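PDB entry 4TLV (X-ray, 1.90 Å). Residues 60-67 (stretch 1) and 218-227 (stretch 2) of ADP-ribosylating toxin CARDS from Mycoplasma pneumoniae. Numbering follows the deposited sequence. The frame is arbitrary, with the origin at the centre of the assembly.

Stretch 1, residues 60-67: IRFFGSWL
Stretch 2 218-227: ADVSEGTSAS

Stretch 2 is a β-hairpin whose tip lies against the turns of stretch 1; the contact buries 413 Å², both sides summed, and the closest CA pair is Ser-65 CA to Val-220 CA at 4.7 Å. In stretch 1, a 3-10 segment at Phe-62 and Phe-63 leads through Gly-64 (phi/psi -90/17) into extended Ser-65 (-56/143) and Trp-66 (-82/151).

Ala-218 lies in a strand that begins earlier in the chain and pairs with Ala-226 through two backbone bonds, Ala-218 N to Ala-226 O at 2.9 Å and Ala-226 N to Ala-218 O at 2.8 Å. Asp-219 (chi1 t) points its CB away from stretch 1; Asp-219 OD1 accepts Ser-221 N at 3.0 Å.

Val-220 (-112/30, chi1 m) points toward stretch 1. Val-220 CG1 packs 4.0 Å from Phe-62 CB, and Val-220 CB lies 3.2 Å from Ser-65 OG, which bonds Phe-62 O at 2.8 Å. Val-220 O accepts both Arg-61 NH1 at 2.9 Å (151°) and Arg-61 NH2 at 3.1 Å (140°), lying near the guanidinium plane, where N-H groups point. Arg-61 has chi1 to chi3 at t, p, t and chi4 at 82°.

Ser-221 (89/153, chi1 m) opens a type I' turn ending at Thr-224, closed by Thr-224 N to Ser-221 O at 3.0 Å. Ser-221 OG accepts Trp-66 N at 2.8 Å and a nearly straight 171°. Ser-221 CB sits over the Trp-66 face, 3.8 Å from the centroid of the five-membered ring and 13° off the normal, a CH-pi contact. Arg-61 NH2 also bonds weakly to Ser-221 O (3.2 Å, 124°).

Glu-222 (54/36; chi1 m, chi2 t) brings Glu-222 CD within 3.2 Å of Trp-66 CZ2; Glu-222 OE1, 4.4 Å from Arg-61 NH2 and well out of plane, offers only charge proximity. Gly-223 (83/0) continues the turn. Thr-224 (chi1 m) lays CG2 over one guanidinium face. Ala-226 CB meets Phe-62 CB at 4.4 Å.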

# COMPACT_ATOMS: atom_id res chain seq x y z
N ILE A 60 -0.49 -12.00 5.54
CA ILE A 60 -1.48 -12.79 6.28
C ILE A 60 -2.92 -12.32 6.07
O ILE A 60 -3.87 -13.00 6.49
CB ILE A 60 -1.15 -12.88 7.80
CG1 ILE A 60 -1.99 -13.98 8.46
CG2 ILE A 60 -1.43 -11.57 8.49
CD1 ILE A 60 -1.48 -14.38 9.86
N ARG A 61 -3.10 -11.20 5.38
CA ARG A 61 -4.46 -10.66 5.17
C ARG A 61 -5.46 -11.68 4.61
O ARG A 61 -6.60 -11.79 5.11
CB ARG A 61 -4.43 -9.39 4.32
CG ARG A 61 -5.82 -8.77 4.00
CD ARG A 61 -6.68 -8.53 5.25
NE ARG A 61 -8.01 -8.06 4.86
CZ ARG A 61 -8.99 -8.87 4.46
NH1 ARG A 61 -8.80 -10.18 4.42
NH2 ARG A 61 -10.18 -8.35 4.10
N PHE A 62 -5.07 -12.44 3.58
CA PHE A 62 -6.03 -13.36 2.95
C PHE A 62 -6.51 -14.37 3.98
O PHE A 62 -7.63 -14.86 3.91
CB PHE A 62 -5.40 -14.13 1.76
CG PHE A 62 -4.49 -15.26 2.18
CD1 PHE A 62 -3.16 -15.02 2.51
CD2 PHE A 62 -4.97 -16.56 2.27
CE1 PHE A 62 -2.32 -16.05 2.93
CE2 PHE A 62 -4.13 -17.61 2.69
CZ PHE A 62 -2.80 -17.35 3.01
N PHE A 63 -5.64 -14.67 4.94
CA PHE A 63 -5.89 -15.72 5.91
C PHE A 63 -6.97 -15.31 6.93
O PHE A 63 -7.52 -16.16 7.64
CB PHE A 63 -4.55 -16.08 6.60
CG PHE A 63 -4.58 -17.39 7.33
CD1 PHE A 63 -4.74 -18.58 6.65
CD2 PHE A 63 -4.42 -17.43 8.71
CE1 PHE A 63 -4.74 -19.79 7.32
CE2 PHE A 63 -4.42 -18.63 9.38
CZ PHE A 63 -4.59 -19.81 8.68
N GLY A 64 -7.29 -14.01 6.98
CA GLY A 64 -8.39 -13.53 7.80
C GLY A 64 -9.75 -13.47 7.11
O GLY A 64 -10.65 -12.76 7.58
N SER A 65 -9.92 -14.17 5.98
CA SER A 65 -11.21 -14.21 5.29
C SER A 65 -12.31 -14.69 6.23
O SER A 65 -12.09 -15.59 7.03
CB SER A 65 -11.17 -15.19 4.11
OG SER A 65 -10.32 -14.72 3.09
N TRP A 66 -13.50 -14.11 6.10
CA TRP A 66 -14.58 -14.38 7.03
C TRP A 66 -15.30 -15.68 6.69
O TRP A 66 -15.35 -16.09 5.53
CB TRP A 66 -15.58 -13.23 7.04
CG TRP A 66 -15.02 -11.91 7.51
CD1 TRP A 66 -13.73 -11.62 7.89
CD2 TRP A 66 -15.76 -10.69 7.64
NE1 TRP A 66 -13.64 -10.30 8.26
CE2 TRP A 66 -14.87 -9.71 8.11
CE3 TRP A 66 -17.10 -10.34 7.39
CZ2 TRP A 66 -15.27 -8.39 8.34
CZ3 TRP A 66 -17.49 -9.04 7.62
CH2 TRP A 66 -16.58 -8.08 8.09
N LEU A 67 -15.87 -16.34 7.69
CA LEU A 67 -16.46 -17.66 7.48
C LEU A 67 -17.96 -17.57 7.24
O LEU A 67 -18.59 -16.63 7.68
CB LEU A 67 -16.24 -18.57 8.69
CG LEU A 67 -14.81 -18.76 9.21
CD1 LEU A 67 -14.80 -19.86 10.25
CD2 LEU A 67 -13.87 -19.11 8.08
N ALA A 218 -9.60 -14.06 -5.75
CA ALA A 218 -10.17 -14.58 -4.52
C ALA A 218 -10.80 -13.42 -3.72
O ALA A 218 -10.16 -12.39 -3.48
CB ALA A 218 -9.11 -15.30 -3.70
N ASP A 219 -12.05 -13.60 -3.32
CA ASP A 219 -12.75 -12.64 -2.46
C ASP A 219 -12.37 -12.94 -1.01
O ASP A 219 -12.75 -13.99 -0.48
CB ASP A 219 -14.26 -12.78 -2.66
CG ASP A 219 -15.06 -11.81 -1.83
OD1 ASP A 219 -14.52 -11.25 -0.86
OD2 ASP A 219 -16.25 -11.60 -2.18
N VAL A 220 -11.63 -12.04 -0.36
CA VAL A 220 -11.18 -12.30 1.01
C VAL A 220 -11.85 -11.40 2.06
O VAL A 220 -11.25 -11.10 3.10
CB VAL A 220 -9.63 -12.30 1.14
CG1 VAL A 220 -9.05 -13.49 0.38
CG2 VAL A 220 -9.04 -10.96 0.63
N SER A 221 -13.08 -10.99 1.76
CA SER A 221 -13.98 -10.27 2.66
C SER A 221 -13.82 -8.76 2.61
O SER A 221 -12.76 -8.25 2.25
CB SER A 221 -13.87 -10.76 4.12
OG SER A 221 -13.96 -12.17 4.20
N GLU A 222 -14.90 -8.07 2.94
CA GLU A 222 -14.94 -6.62 2.98
C GLU A 222 -14.48 -5.99 1.67
O GLU A 222 -13.85 -4.93 1.67
CB GLU A 222 -14.14 -6.10 4.16
CG GLU A 222 -14.86 -6.38 5.47
CD GLU A 222 -14.08 -5.90 6.66
OE1 GLU A 222 -12.92 -6.35 6.83
OE2 GLU A 222 -14.63 -5.08 7.41
N GLY A 223 -14.83 -6.63 0.57
CA GLY A 223 -14.58 -6.07 -0.75
C GLY A 223 -13.17 -6.32 -1.26
O GLY A 223 -12.83 -5.90 -2.37
N THR A 224 -12.36 -7.00 -0.46
CA THR A 224 -10.94 -7.15 -0.75
C THR A 224 -10.67 -8.26 -1.75
O THR A 224 -11.22 -9.35 -1.62
CB THR A 224 -10.16 -7.41 0.57
OG1 THR A 224 -10.43 -6.34 1.47
CG2 THR A 224 -8.65 -7.49 0.33
N SER A 225 -9.84 -7.98 -2.76
CA SER A 225 -9.41 -8.97 -3.74
C SER A 225 -8.04 -9.51 -3.37
O SER A 225 -7.18 -8.75 -2.92
CB SER A 225 -9.29 -8.32 -5.13
OG SER A 225 -10.45 -7.60 -5.47
N ALA A 226 -7.82 -10.81 -3.56
CA ALA A 226 -6.51 -11.42 -3.38
C ALA A 226 -6.17 -12.21 -4.65
O ALA A 226 -7.07 -12.76 -5.28
CB ALA A 226 -6.49 -12.36 -2.15
N SER A 227 -4.91 -12.25 -5.04
CA SER A 227 -4.57 -13.19 -6.11
C SER A 227 -4.57 -14.60 -5.55
O SER A 227 -4.37 -14.82 -4.35
CB SER A 227 -3.22 -12.88 -6.77
OG SER A 227 -2.23 -12.78 -5.79